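Local atomic coordinates of multifunctional non-homologous end joining DNA repair protein LigD (Mycobacterium tuberculosis, PDB entry 2IRU), a protein that probably works with Ku to repair DNA double-strand breaks by non-homologous end joining, here represented by the polymerase domain that adds nucleotides at the broken ends. Residues V20-T25 and S30-Y35; D34-V39 and W104-A109; E41-H46 and L111-P116; P252-P257 and D274-R279. All coordinates share one frame; numbering follows the deposited sequence.

In the fold
Helix 29-47 ties the first three interactions together within the primase-polymerase domain. Its first turns meet the N-terminal hairpin in interaction 1, its next turn meets helix 99-107 in interaction 2, and its far end lies over strand 112-115 in interaction 3. The centres of interactions 1 and 2 lie about 10 Å apart, those of 2 and 3 about 11 Å. Interactions 2 and 3 cross along the chain, their segments alternating. Interaction 4, much later in sequence, sets helix 273-283 on strand 253-257; Tyr35 and Val39 bring it against helix 29-47. One long helix thus joins the sheet containing strand 112-115 to the mixed sheet containing strand 253-257, around residues that probably bind the polymerase substrate.

Interaction 1: residues V20-T25 and S30-Y35; sequences VLYPAT and SDIFDY
Ile32, on the first turns of helix 29-47, meets Leu21 and Tyr22 at the end of strand 20-22. Its CD1 is the atom that reaches the tyrosine, lying 4.0 Å from Tyr22 CE2. The two side chains cross at about a right angle, and CD1 approaches the ring obliquely, neither over its face nor at its edge. Ile32 places CG1 beside its own backbone N and opposite the carbonyl carbon (chi1 -59°), and a second turn at chi2 (-55°) swings CD1 out toward the ring. Tyr22 likewise holds CG beside its backbone N, anti to its carbonyl carbon (chi1 -68°). Leu21 adds a looser touch, with its CD1 4.5 Å from Ile32 CG1. Isoleucine suits this place through its longer branch, whose CG1 faces Leu21 and whose CD1 faces Tyr22.

Strand 20-22 and strand 27-28 form a small antiparallel hairpin that runs directly into the helix. Within it the backbone N of Thr25 bonds to Tyr22 O at 3.1 Å, closing the turn that follows the tyrosine. Tyr22 OH hydrogen-bonds to the carbonyl of Arg247, a residue that probably binds the polymerase substrate. Thr27 and Leu246 also touch Ile32. No hydrogen bond crosses between 20-25 and 30-35, so the hairpin is held to the helix here by buried apolar contact, while directional bonding through the tyrosine hydroxyl is spent on the substrate-site loop.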
loop_
_atom_site.group_PDB
_atom_site.type_symbol
_atom_site.label_atom_id
_atom_site.label_comp_id
_atom_site.label_asym_id
_atom_site.label_seq_id
_atom_site.Cartn_x
_atom_site.Cartn_y
_atom_site.Cartn_z
ATOM N N VAL A 20 -17.577 -15.612 -7.882
ATOM C CA VAL A 20 -17.663 -14.151 -7.815
ATOM C C VAL A 20 -17.200 -13.649 -6.457
ATOM O O VAL A 20 -17.744 -14.066 -5.398
ATOM C CB VAL A 20 -19.099 -13.638 -8.128
ATOM C CG1 VAL A 20 -19.188 -12.171 -7.839
ATOM C CG2 VAL A 20 -19.460 -13.914 -9.613
ATOM N N LEU A 21 -16.209 -12.758 -6.492
ATOM C CA LEU A 21 -15.719 -12.144 -5.246
ATOM C C LEU A 21 -16.253 -10.718 -4.996
ATOM O O LEU A 21 -16.199 -10.230 -3.864
ATOM C CB LEU A 21 -14.203 -12.171 -5.203
ATOM C CG LEU A 21 -13.518 -13.552 -5.272
ATOM C CD1 LEU A 21 -12.014 -13.363 -5.191
ATOM C CD2 LEU A 21 -13.933 -14.425 -4.140
ATOM N N TYR A 22 -16.766 -10.078 -6.050
ATOM C CA TYR A 22 -17.422 -8.764 -5.934
ATOM C C TYR A 22 -18.849 -8.842 -6.536
ATOM O O TYR A 22 -19.021 -8.636 -7.741
ATOM C CB TYR A 22 -16.613 -7.730 -6.735
ATOM C CG TYR A 22 -15.248 -7.414 -6.162
ATOM C CD1 TYR A 22 -15.068 -6.300 -5.340
ATOM C CD2 TYR A 22 -14.132 -8.236 -6.470
ATOM C CE1 TYR A 22 -13.790 -5.968 -4.819
ATOM C CE2 TYR A 22 -12.848 -7.917 -5.985
ATOM C CZ TYR A 22 -12.702 -6.808 -5.138
ATOM O OH TYR A 22 -11.445 -6.522 -4.668
ATOM N N PRO A 23 -19.867 -9.147 -5.707
ATOM C CA PRO A 23 -21.220 -9.345 -6.270
ATOM C C PRO A 23 -21.762 -8.132 -7.043
ATOM O O PRO A 23 -22.553 -8.303 -7.989
ATOM C CB PRO A 23 -22.107 -9.622 -5.040
ATOM C CG PRO A 23 -21.164 -10.185 -3.982
ATOM C CD PRO A 23 -19.797 -9.450 -4.260
ATOM N N ALA A 24 -21.347 -6.921 -6.661
ATOM C CA ALA A 24 -21.891 -5.694 -7.306
ATOM C C ALA A 24 -21.522 -5.614 -8.789
ATOM O O ALA A 24 -22.257 -5.020 -9.602
ATOM C CB ALA A 24 -21.382 -4.468 -6.601
ATOM N N THR A 25 -20.359 -6.201 -9.112
ATOM C CA THR A 25 -19.773 -6.067 -10.459
ATOM C C THR A 25 -19.587 -7.445 -11.149
ATOM O O THR A 25 -19.348 -7.464 -12.368
ATOM C CB THR A 25 -18.402 -5.347 -10.369
ATOM O OG1 THR A 25 -17.565 -6.050 -9.431
ATOM C CG2 THR A 25 -18.563 -3.871 -9.965
ATOM N N SER A 30 -11.076 -15.598 -11.390
ATOM C CA SER A 30 -10.322 -15.548 -12.662
ATOM C C SER A 30 -9.899 -14.108 -13.015
ATOM O O SER A 30 -8.743 -13.853 -13.408
ATOM C CB SER A 30 -11.130 -16.171 -13.807
ATOM O OG SER A 30 -10.363 -16.236 -14.992
ATOM N N ASP A 31 -10.828 -13.180 -12.850
ATOM C CA ASP A 31 -10.519 -11.757 -13.084
ATOM C C ASP A 31 -9.339 -11.310 -12.222
ATOM O O ASP A 31 -8.437 -10.586 -12.685
ATOM C CB ASP A 31 -11.722 -10.879 -12.747
ATOM C CG ASP A 31 -12.858 -11.012 -13.769
ATOM O OD1 ASP A 31 -12.585 -11.212 -14.978
ATOM O OD2 ASP A 31 -14.015 -10.856 -13.341
ATOM N N ILE A 32 -9.397 -11.683 -10.953
ATOM C CA ILE A 32 -8.366 -11.277 -9.986
ATOM C C ILE A 32 -6.998 -11.917 -10.287
ATOM O O ILE A 32 -5.933 -11.251 -10.205
ATOM C CB ILE A 32 -8.913 -11.527 -8.547
ATOM C CG1 ILE A 32 -10.217 -10.701 -8.315
ATOM C CG2 ILE A 32 -7.886 -11.304 -7.481
ATOM C CD1 ILE A 32 -10.115 -9.236 -8.555
ATOM N N PHE A 33 -7.037 -13.199 -10.654
ATOM C CA PHE A 33 -5.835 -13.945 -11.056
ATOM C C PHE A 33 -5.154 -13.229 -12.225
ATOM O O PHE A 33 -3.936 -12.971 -12.230
ATOM C CB PHE A 33 -6.259 -15.378 -11.427
ATOM C CG PHE A 33 -5.123 -16.402 -11.470
ATOM C CD1 PHE A 33 -4.537 -16.894 -10.295
ATOM C CD2 PHE A 33 -4.752 -16.964 -12.692
ATOM C CE1 PHE A 33 -3.553 -17.913 -10.368
ATOM C CE2 PHE A 33 -3.771 -17.973 -12.752
ATOM C CZ PHE A 33 -3.189 -18.431 -11.583
ATOM N N ASP A 34 -5.956 -12.852 -13.220
ATOM C CA ASP A 34 -5.388 -12.199 -14.392
ATOM C C ASP A 34 -4.917 -10.801 -14.007
ATOM O O ASP A 34 -3.918 -10.336 -14.503
ATOM C CB ASP A 34 -6.417 -12.153 -15.533
ATOM C CG ASP A 34 -6.498 -13.489 -16.313
ATOM O OD1 ASP A 34 -5.657 -14.400 -16.088
ATOM O OD2 ASP A 34 -7.394 -13.608 -17.181
ATOM N N TYR A 35 -5.639 -10.139 -13.123
ATOM C CA TYR A 35 -5.205 -8.801 -12.718
ATOM C C TYR A 35 -3.837 -8.809 -12.053
ATOM O O TYR A 35 -2.937 -8.024 -12.429
ATOM C CB TYR A 35 -6.233 -8.140 -11.810
ATOM C CG TYR A 35 -5.680 -6.867 -11.227
ATOM C CD1 TYR A 35 -5.639 -5.668 -11.984
ATOM C CD2 TYR A 35 -5.198 -6.839 -9.910
ATOM C CE1 TYR A 35 -5.125 -4.459 -11.410
ATOM C CE2 TYR A 35 -4.652 -5.652 -9.335
ATOM C CZ TYR A 35 -4.623 -4.471 -10.090
ATOM O OH TYR A 35 -4.067 -3.300 -9.596
#

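Interaction 2: residues D34-V39 and W104-A109; sequences DYYAGV and WIAQQA
Tyr36 of helix 29-47 packs against Ile105 and Ala106 in a helix-to-helix packing within the primase-polymerase domain, its partner being helix 99-107. Along the second helix, Trp104 takes no part and packs on Arg54 of strand 53-56 and on Leu71 and Pro76. Ile105 comes next and supplies one of the two touches: its CG2 methyl lies over one face of the tyrosine ring, 4.0 Å from Tyr36 CE2. A chi1 of -76° puts CG1 beside the isoleucine's backbone N and leaves CG2 anti to it, turned to the ring, while the longer branch through CG1 leads away. The other face of Tyr36 is covered by its neighbour Tyr35, whose CD2 sits 4.0 Å above the plane of the Tyr36 ring, over its centre, so the ring is clasped between the two residues.

Ala106 follows, and here the backbones approach closely, with the CA atoms of Tyr36 and Ala106 6.8 Å apart. A methyl is all that this spacing asks for, and Ala106 CB reaches Tyr36 CD2 at 4.1 Å. The buried tyrosine hydroxyl is satisfied beyond the pair, by Leu111 O and by the backbone N of Leu246. Gln107 turns outward to Lys29 and the N of Thr15. Ala109, with positive phi (58°), forms a Schellman motif, and its backbone N returns to Ala106 O at 3.0 Å.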
loop_
_atom_site.group_PDB
_atom_site.type_symbol
_atom_site.label_atom_id
_atom_site.label_comp_id
_atom_site.label_asym_id
_atom_site.label_seq_id
_atom_site.Cartn_x
_atom_site.Cartn_y
_atom_site.Cartn_z
ATOM N N ASP A 34 -5.956 -12.852 -13.220
ATOM C CA ASP A 34 -5.388 -12.199 -14.392
ATOM C C ASP A 34 -4.917 -10.801 -14.007
ATOM O O ASP A 34 -3.918 -10.336 -14.503
ATOM C CB ASP A 34 -6.417 -12.153 -15.533
ATOM C CG ASP A 34 -6.498 -13.489 -16.313
ATOM O OD1 ASP A 34 -5.657 -14.400 -16.088
ATOM O OD2 ASP A 34 -7.394 -13.608 -17.181
ATOM N N TYR A 35 -5.639 -10.139 -13.123
ATOM C CA TYR A 35 -5.205 -8.801 -12.718
ATOM C C TYR A 35 -3.837 -8.809 -12.053
ATOM O O TYR A 35 -2.937 -8.024 -12.429
ATOM C CB TYR A 35 -6.233 -8.140 -11.810
ATOM C CG TYR A 35 -5.680 -6.867 -11.227
ATOM C CD1 TYR A 35 -5.639 -5.668 -11.984
ATOM C CD2 TYR A 35 -5.198 -6.839 -9.910
ATOM C CE1 TYR A 35 -5.125 -4.459 -11.410
ATOM C CE2 TYR A 35 -4.652 -5.652 -9.335
ATOM C CZ TYR A 35 -4.623 -4.471 -10.090
ATOM O OH TYR A 35 -4.067 -3.300 -9.596
ATOM N N TYR A 36 -3.664 -9.701 -11.074
ATOM C CA TYR A 36 -2.396 -9.706 -10.341
ATOM C C TYR A 36 -1.246 -10.187 -11.292
ATOM O O TYR A 36 -0.097 -9.718 -11.202
ATOM C CB TYR A 36 -2.528 -10.530 -9.068
ATOM C CG TYR A 36 -3.042 -9.698 -7.909
ATOM C CD1 TYR A 36 -2.366 -8.515 -7.544
ATOM C CD2 TYR A 36 -4.156 -10.079 -7.172
ATOM C CE1 TYR A 36 -2.793 -7.726 -6.478
ATOM C CE2 TYR A 36 -4.604 -9.293 -6.080
ATOM C CZ TYR A 36 -3.901 -8.113 -5.746
ATOM O OH TYR A 36 -4.329 -7.290 -4.708
ATOM N N ALA A 37 -1.558 -11.075 -12.233
ATOM C CA ALA A 37 -0.574 -11.372 -13.289
ATOM C C ALA A 37 -0.204 -10.140 -14.090
ATOM O O ALA A 37 0.979 -9.929 -14.405
ATOM C CB ALA A 37 -1.103 -12.453 -14.215
ATOM N N GLY A 38 -1.209 -9.346 -14.441
ATOM C CA GLY A 38 -1.014 -8.170 -15.322
ATOM C C GLY A 38 -0.207 -7.080 -14.640
ATOM O O GLY A 38 0.536 -6.338 -15.302
ATOM N N VAL A 39 -0.396 -6.966 -13.324
ATOM C CA VAL A 39 0.316 -5.911 -12.557
ATOM C C VAL A 39 1.624 -6.379 -11.921
ATOM O O VAL A 39 2.354 -5.543 -11.363
ATOM C CB VAL A 39 -0.574 -5.168 -11.486
ATOM C CG1 VAL A 39 -1.824 -4.521 -12.130
ATOM C CG2 VAL A 39 -0.897 -6.058 -10.271
ATOM N N TRP A 104 -0.422 -16.729 -6.025
ATOM C CA TRP A 104 -0.825 -17.315 -4.723
ATOM C C TRP A 104 -1.726 -16.320 -3.967
ATOM O O TRP A 104 -2.780 -16.687 -3.452
ATOM C CB TRP A 104 0.434 -17.645 -3.886
ATOM C CG TRP A 104 0.104 -18.136 -2.531
ATOM C CD1 TRP A 104 -0.491 -19.339 -2.203
ATOM C CD2 TRP A 104 0.226 -17.399 -1.311
ATOM N NE1 TRP A 104 -0.675 -19.410 -0.839
ATOM C CE2 TRP A 104 -0.233 -18.242 -0.267
ATOM C CE3 TRP A 104 0.742 -16.125 -0.988
ATOM C CZ2 TRP A 104 -0.227 -17.828 1.083
ATOM C CZ3 TRP A 104 0.757 -15.709 0.323
ATOM C CH2 TRP A 104 0.290 -16.569 1.365
ATOM N N ILE A 105 -1.360 -15.039 -3.965
ATOM C CA ILE A 105 -2.196 -14.012 -3.350
ATOM C C ILE A 105 -3.636 -14.072 -3.947
ATOM O O ILE A 105 -4.627 -14.085 -3.211
ATOM C CB ILE A 105 -1.558 -12.647 -3.572
ATOM C CG1 ILE A 105 -0.359 -12.475 -2.606
ATOM C CG2 ILE A 105 -2.598 -11.515 -3.437
ATOM C CD1 ILE A 105 -0.745 -12.424 -1.122
ATOM N N ALA A 106 -3.732 -14.164 -5.264
ATOM C CA ALA A 106 -5.037 -14.217 -5.923
ATOM C C ALA A 106 -5.778 -15.495 -5.566
ATOM O O ALA A 106 -6.948 -15.457 -5.231
ATOM C CB ALA A 106 -4.838 -14.146 -7.412
ATOM N N GLN A 107 -5.078 -16.635 -5.621
ATOM C CA GLN A 107 -5.693 -17.903 -5.300
ATOM C C GLN A 107 -6.252 -17.944 -3.840
ATOM O O GLN A 107 -7.281 -18.579 -3.570
ATOM C CB GLN A 107 -4.706 -19.050 -5.581
ATOM C CG GLN A 107 -5.089 -20.392 -4.924
ATOM C CD GLN A 107 -6.467 -20.921 -5.306
ATOM O OE1 GLN A 107 -7.114 -20.457 -6.261
ATOM N NE2 GLN A 107 -6.928 -21.923 -4.553
ATOM N N GLN A 108 -5.548 -17.261 -2.940
ATOM C CA GLN A 108 -5.879 -17.136 -1.509
ATOM C C GLN A 108 -7.138 -16.249 -1.280
ATOM O O GLN A 108 -7.630 -16.145 -0.128
ATOM C CB GLN A 108 -4.669 -16.502 -0.750
ATOM C CG GLN A 108 -3.477 -17.456 -0.499
ATOM C CD GLN A 108 -3.772 -18.364 0.672
ATOM O OE1 GLN A 108 -4.142 -19.557 0.494
ATOM N NE2 GLN A 108 -3.736 -17.791 1.853
ATOM N N ALA A 109 -7.629 -15.582 -2.333
ATOM C CA ALA A 109 -8.660 -14.517 -2.173
ATOM C C ALA A 109 -8.130 -13.405 -1.237
ATOM O O ALA A 109 -8.890 -12.717 -0.532
ATOM C CB ALA A 109 -10.004 -15.099 -1.664
#

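Interaction 3: residues E41-H46 and L111-P116; sequences EVMLGH and LEVHVP
The end of helix 29-47 lies over strand 112-115, drawing closer toward its last turn: the CA atoms of Met43 and Val113 are 10.6 Å apart, those of His46 and Val115 8.9 Å. The helix is kinked here, and His46 N bonds to Met43 O at 3.1 Å, three residues back.

Across the wider gap, Met43 runs out fully extended, all three torsions near 180°, and its CE methyl rests 4.2 Å from Val113 CB. A long, unbranched, flexible side chain suits that span. At the narrower end Val115 CG2 meets the carbonyl oxygen His46 O at 4.2 Å, an oxygen that also accepts a hydrogen bond from Arg136.

Strand alternation sends Glu112 and His114 to the other side. There His114 NE2 donates to Glu112 OE1 at 2.8 Å (150° at the hydrogen). OE1 lies in the imidazole plane, and the histidine reaches that oxygen on its anti side, 30° out of the carboxylate plane. Glu112 OE2 forms a salt bridge with Arg247. Leu111 and Glu112 both face Lys55 in a classic beta bulge. His114, Lys55 and Arg247 probably bind substrate, consistent with the helix backing a strand whose other face lines the polymerase site.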
loop_
_atom_site.group_PDB
_atom_site.type_symbol
_atom_site.label_atom_id
_atom_site.label_comp_id
_atom_site.label_asym_id
_atom_site.label_seq_id
_atom_site.Cartn_x
_atom_site.Cartn_y
_atom_site.Cartn_z
ATOM N N GLU A 41 4.663 -7.090 -12.809
ATOM C CA GLU A 41 5.934 -6.455 -13.171
ATOM C C GLU A 41 6.075 -5.128 -12.454
ATOM O O GLU A 41 7.154 -4.837 -11.912
ATOM C CB GLU A 41 6.034 -6.241 -14.672
ATOM C CG GLU A 41 7.421 -5.711 -15.150
ATOM C CD GLU A 41 7.422 -5.232 -16.619
ATOM O OE1 GLU A 41 6.442 -5.525 -17.361
ATOM O OE2 GLU A 41 8.424 -4.592 -17.039
ATOM N N VAL A 42 5.006 -4.328 -12.471
ATOM C CA VAL A 42 5.057 -2.988 -11.851
ATOM C C VAL A 42 4.835 -3.030 -10.342
ATOM O O VAL A 42 5.361 -2.145 -9.612
ATOM C CB VAL A 42 4.075 -1.978 -12.529
ATOM C CG1 VAL A 42 4.420 -1.818 -14.002
ATOM C CG2 VAL A 42 2.582 -2.377 -12.332
ATOM N N MET A 43 4.080 -4.029 -9.875
ATOM C CA MET A 43 3.775 -4.136 -8.446
ATOM C C MET A 43 4.950 -4.656 -7.601
ATOM O O MET A 43 5.164 -4.212 -6.465
ATOM C CB MET A 43 2.533 -5.026 -8.194
ATOM C CG MET A 43 2.035 -4.948 -6.768
ATOM S SD MET A 43 0.538 -5.906 -6.541
ATOM C CE MET A 43 0.197 -5.598 -4.791
ATOM N N LEU A 44 5.708 -5.594 -8.147
ATOM C CA LEU A 44 6.676 -6.337 -7.319
ATOM C C LEU A 44 7.755 -5.449 -6.668
ATOM O O LEU A 44 8.092 -5.647 -5.477
ATOM C CB LEU A 44 7.274 -7.496 -8.084
ATOM C CG LEU A 44 6.290 -8.652 -8.248
ATOM C CD1 LEU A 44 6.971 -9.590 -9.227
ATOM C CD2 LEU A 44 5.976 -9.336 -6.943
ATOM N N GLY A 45 8.216 -4.419 -7.392
ATOM C CA GLY A 45 9.335 -3.584 -6.928
ATOM C C GLY A 45 8.965 -2.862 -5.635
ATOM O O GLY A 45 9.829 -2.523 -4.822
ATOM N N HIS A 46 7.674 -2.615 -5.454
ATOM C CA HIS A 46 7.208 -1.838 -4.284
ATOM C C HIS A 46 6.807 -2.652 -3.057
ATOM O O HIS A 46 6.537 -2.073 -1.971
ATOM C CB HIS A 46 6.101 -0.855 -4.699
ATOM C CG HIS A 46 6.385 -0.205 -6.013
ATOM N ND1 HIS A 46 7.417 0.694 -6.189
ATOM C CD2 HIS A 46 5.819 -0.378 -7.226
ATOM C CE1 HIS A 46 7.459 1.054 -7.463
ATOM N NE2 HIS A 46 6.502 0.408 -8.112
ATOM N N LEU A 111 -7.497 -10.299 -1.385
ATOM C CA LEU A 111 -7.740 -9.142 -2.273
ATOM C C LEU A 111 -6.740 -8.058 -1.963
ATOM O O LEU A 111 -6.263 -7.362 -2.872
ATOM C CB LEU A 111 -9.187 -8.609 -2.095
ATOM C CG LEU A 111 -10.261 -9.678 -2.322
ATOM C CD1 LEU A 111 -11.657 -9.027 -2.160
ATOM C CD2 LEU A 111 -10.076 -10.394 -3.715
ATOM N N GLU A 112 -6.420 -7.915 -0.680
ATOM C CA GLU A 112 -5.508 -6.840 -0.224
ATOM C C GLU A 112 -4.144 -7.351 0.202
ATOM O O GLU A 112 -4.035 -8.352 0.943
ATOM C CB GLU A 112 -6.140 -6.064 0.919
ATOM C CG GLU A 112 -7.398 -5.320 0.448
ATOM C CD GLU A 112 -7.956 -4.329 1.462
ATOM O OE1 GLU A 112 -7.488 -4.312 2.611
ATOM O OE2 GLU A 112 -8.935 -3.612 1.111
ATOM N N VAL A 113 -3.121 -6.665 -0.296
ATOM C CA VAL A 113 -1.729 -6.843 0.197
ATOM C C VAL A 113 -1.314 -5.541 0.902
ATOM O O VAL A 113 -1.432 -4.470 0.309
ATOM C CB VAL A 113 -0.773 -7.158 -0.971
ATOM C CG1 VAL A 113 0.688 -7.309 -0.504
ATOM C CG2 VAL A 113 -1.278 -8.403 -1.696
ATOM N N HIS A 114 -0.848 -5.647 2.143
ATOM C CA HIS A 114 -0.399 -4.495 2.935
ATOM C C HIS A 114 1.065 -4.694 3.284
ATOM O O HIS A 114 1.470 -5.826 3.613
ATOM C CB HIS A 114 -1.199 -4.419 4.235
ATOM C CG HIS A 114 -2.670 -4.191 4.043
ATOM N ND1 HIS A 114 -3.311 -3.059 4.497
ATOM C CD2 HIS A 114 -3.628 -4.967 3.475
ATOM C CE1 HIS A 114 -4.601 -3.142 4.208
ATOM N NE2 HIS A 114 -4.826 -4.302 3.610
ATOM N N VAL A 115 1.871 -3.635 3.172
ATOM C CA VAL A 115 3.306 -3.741 3.510
ATOM C C VAL A 115 3.758 -2.499 4.326
ATOM O O VAL A 115 3.173 -1.392 4.195
ATOM C CB VAL A 115 4.218 -3.866 2.236
ATOM C CG1 VAL A 115 3.990 -5.231 1.515
ATOM C CG2 VAL A 115 4.011 -2.656 1.272
ATOM N N PRO A 116 4.798 -2.673 5.168
ATOM C CA PRO A 116 5.371 -1.492 5.851
ATOM C C PRO A 116 6.384 -0.784 4.962
ATOM O O PRO A 116 6.608 -1.223 3.828
ATOM C CB PRO A 116 6.037 -2.119 7.083
ATOM C CG PRO A 116 6.599 -3.490 6.516
ATOM C CD PRO A 116 5.459 -3.940 5.546
#

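Interaction 4: residues P252-P257 and D274-R279; sequences PTVAAP and DEVLTR
At the edge of the Arg279 guanidinium sit the carbonyl oxygen of Pro257, from strand 253-257, and a water that bridges the two segments. Helix 273-283, which carries the arginine, packs on strand 253-257 of the mixed sheet, which lies between strands 171-174 and 271-272. Arg279 NH2 donates to Pro257 O at 3.0 Å with 148° at the hydrogen. The donor lies in the carbonyl plane on a lone pair, at a C=O...N angle of 143°, although the oxygen is tilted modestly from the guanidinium plane. A bend at chi3 (64°) turns the planar group back toward the strand, and its remaining nitrogen NH1 has a salt bridge with Glu262.

One turn earlier the contact is apolar. Val254 and Val276 reach toward each other tip to tip, Val276 CG2 lying 3.7 Å from Val254 CB. This methyl stands beside the helix residue's own backbone N, opposite its carbonyl carbon, and it also meets Ala256 CB at 3.9 Å. Between Val254 and Ala256 in the chain, Ala255, the centre of an inverse gamma turn, points its CB away from the helix. Ala256 and Val276 have their CA atoms 6.8 Å apart, where a small side chain fits. Tyr35 of helix 29-47 touches both Val254 and Val276. The water, in the guanidinium plane, accepts from Arg279 NE at 2.9 Å and donates to Pro257 O at 2.7 Å, gripping that carbonyl a second time.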
loop_
_atom_site.group_PDB
_atom_site.type_symbol
_atom_site.label_atom_id
_atom_site.label_comp_id
_atom_site.label_asym_id
_atom_site.label_seq_id
_atom_site.Cartn_x
_atom_site.Cartn_y
_atom_site.Cartn_z
ATOM N N PRO A 252 -14.141 -3.404 -7.230
ATOM C CA PRO A 252 -12.716 -3.754 -7.268
ATOM C C PRO A 252 -11.824 -2.573 -7.620
ATOM O O PRO A 252 -11.226 -2.511 -8.714
ATOM C CB PRO A 252 -12.663 -4.827 -8.355
ATOM C CG PRO A 252 -13.789 -4.500 -9.257
ATOM C CD PRO A 252 -14.880 -3.954 -8.386
ATOM N N THR A 253 -11.804 -1.588 -6.726
ATOM C CA THR A 253 -10.911 -0.455 -6.910
ATOM C C THR A 253 -9.489 -0.841 -6.488
ATOM O O THR A 253 -9.261 -1.897 -5.853
ATOM C CB THR A 253 -11.398 0.765 -6.132
ATOM O OG1 THR A 253 -11.690 0.329 -4.811
ATOM C CG2 THR A 253 -12.684 1.344 -6.782
ATOM N N VAL A 254 -8.531 0.047 -6.773
ATOM C CA VAL A 254 -7.107 -0.261 -6.569
ATOM C C VAL A 254 -6.367 0.909 -5.904
ATOM O O VAL A 254 -6.738 2.090 -6.128
ATOM C CB VAL A 254 -6.436 -0.535 -7.983
ATOM C CG1 VAL A 254 -4.912 -0.658 -7.902
ATOM C CG2 VAL A 254 -7.021 -1.819 -8.623
ATOM N N ALA A 255 -5.314 0.567 -5.145
ATOM C CA ALA A 255 -4.382 1.584 -4.667
ATOM C C ALA A 255 -3.556 2.043 -5.895
ATOM O O ALA A 255 -2.495 1.445 -6.226
ATOM C CB ALA A 255 -3.530 0.974 -3.549
ATOM N N ALA A 256 -4.054 3.062 -6.604
ATOM C CA ALA A 256 -3.584 3.350 -7.979
ATOM C C ALA A 256 -2.621 4.552 -8.019
ATOM O O ALA A 256 -3.033 5.657 -7.617
ATOM C CB ALA A 256 -4.758 3.619 -8.937
ATOM N N PRO A 257 -1.378 4.356 -8.532
ATOM C CA PRO A 257 -0.525 5.542 -8.736
ATOM C C PRO A 257 -1.147 6.526 -9.712
ATOM O O PRO A 257 -1.773 6.124 -10.736
ATOM C CB PRO A 257 0.776 4.969 -9.337
ATOM C CG PRO A 257 0.832 3.560 -8.862
ATOM C CD PRO A 257 -0.662 3.113 -8.867
ATOM N N ASP A 274 -9.540 -2.710 -13.917
ATOM C CA ASP A 274 -9.459 -2.700 -15.381
ATOM C C ASP A 274 -8.795 -1.426 -15.917
ATOM O O ASP A 274 -7.971 -1.495 -16.837
ATOM C CB ASP A 274 -10.820 -2.956 -16.006
ATOM C CG ASP A 274 -11.861 -1.950 -15.563
ATOM O OD1 ASP A 274 -12.241 -1.947 -14.367
ATOM O OD2 ASP A 274 -12.306 -1.170 -16.418
ATOM N N GLU A 275 -9.091 -0.296 -15.283
ATOM C CA GLU A 275 -8.483 0.976 -15.668
ATOM C C GLU A 275 -6.983 0.987 -15.373
ATOM O O GLU A 275 -6.166 1.518 -16.165
ATOM C CB GLU A 275 -9.175 2.124 -14.923
ATOM C CG GLU A 275 -10.670 2.265 -15.179
ATOM C CD GLU A 275 -11.240 3.441 -14.418
ATOM O OE1 GLU A 275 -11.468 3.305 -13.194
ATOM O OE2 GLU A 275 -11.472 4.516 -15.058
ATOM N N VAL A 276 -6.612 0.387 -14.242
ATOM C CA VAL A 276 -5.193 0.332 -13.839
ATOM C C VAL A 276 -4.399 -0.444 -14.881
ATOM O O VAL A 276 -3.282 -0.043 -15.270
ATOM C CB VAL A 276 -5.056 -0.272 -12.429
ATOM C CG1 VAL A 276 -3.579 -0.593 -12.103
ATOM C CG2 VAL A 276 -5.677 0.726 -11.393
ATOM N N LEU A 277 -4.957 -1.559 -15.337
ATOM C CA LEU A 277 -4.293 -2.356 -16.382
ATOM C C LEU A 277 -4.050 -1.539 -17.668
ATOM O O LEU A 277 -2.962 -1.580 -18.264
ATOM C CB LEU A 277 -5.132 -3.594 -16.646
ATOM C CG LEU A 277 -5.038 -4.665 -15.536
ATOM C CD1 LEU A 277 -6.042 -5.814 -15.880
ATOM C CD2 LEU A 277 -3.611 -5.276 -15.333
ATOM N N THR A 278 -5.085 -0.811 -18.096
ATOM C CA THR A 278 -5.002 0.032 -19.308
ATOM C C THR A 278 -3.904 1.100 -19.138
ATOM O O THR A 278 -3.104 1.358 -20.049
ATOM C CB THR A 278 -6.363 0.649 -19.591
ATOM O OG1 THR A 278 -7.271 -0.429 -19.874
ATOM C CG2 THR A 278 -6.333 1.598 -20.808
ATOM N N ARG A 279 -3.859 1.675 -17.949
ATOM C CA ARG A 279 -2.873 2.718 -17.623
ATOM C C ARG A 279 -1.436 2.165 -17.670
ATOM O O ARG A 279 -0.529 2.818 -18.218
ATOM C CB ARG A 279 -3.189 3.319 -16.265
ATOM C CG ARG A 279 -4.462 4.225 -16.322
ATOM C CD ARG A 279 -5.057 4.470 -14.950
ATOM N NE ARG A 279 -4.113 5.209 -14.107
ATOM C CZ ARG A 279 -3.912 6.525 -14.165
ATOM N NH1 ARG A 279 -4.605 7.317 -15.011
ATOM N NH2 ARG A 279 -2.997 7.059 -13.352
HETATM O O HOH W 1 -2.827 3.890 -11.932
#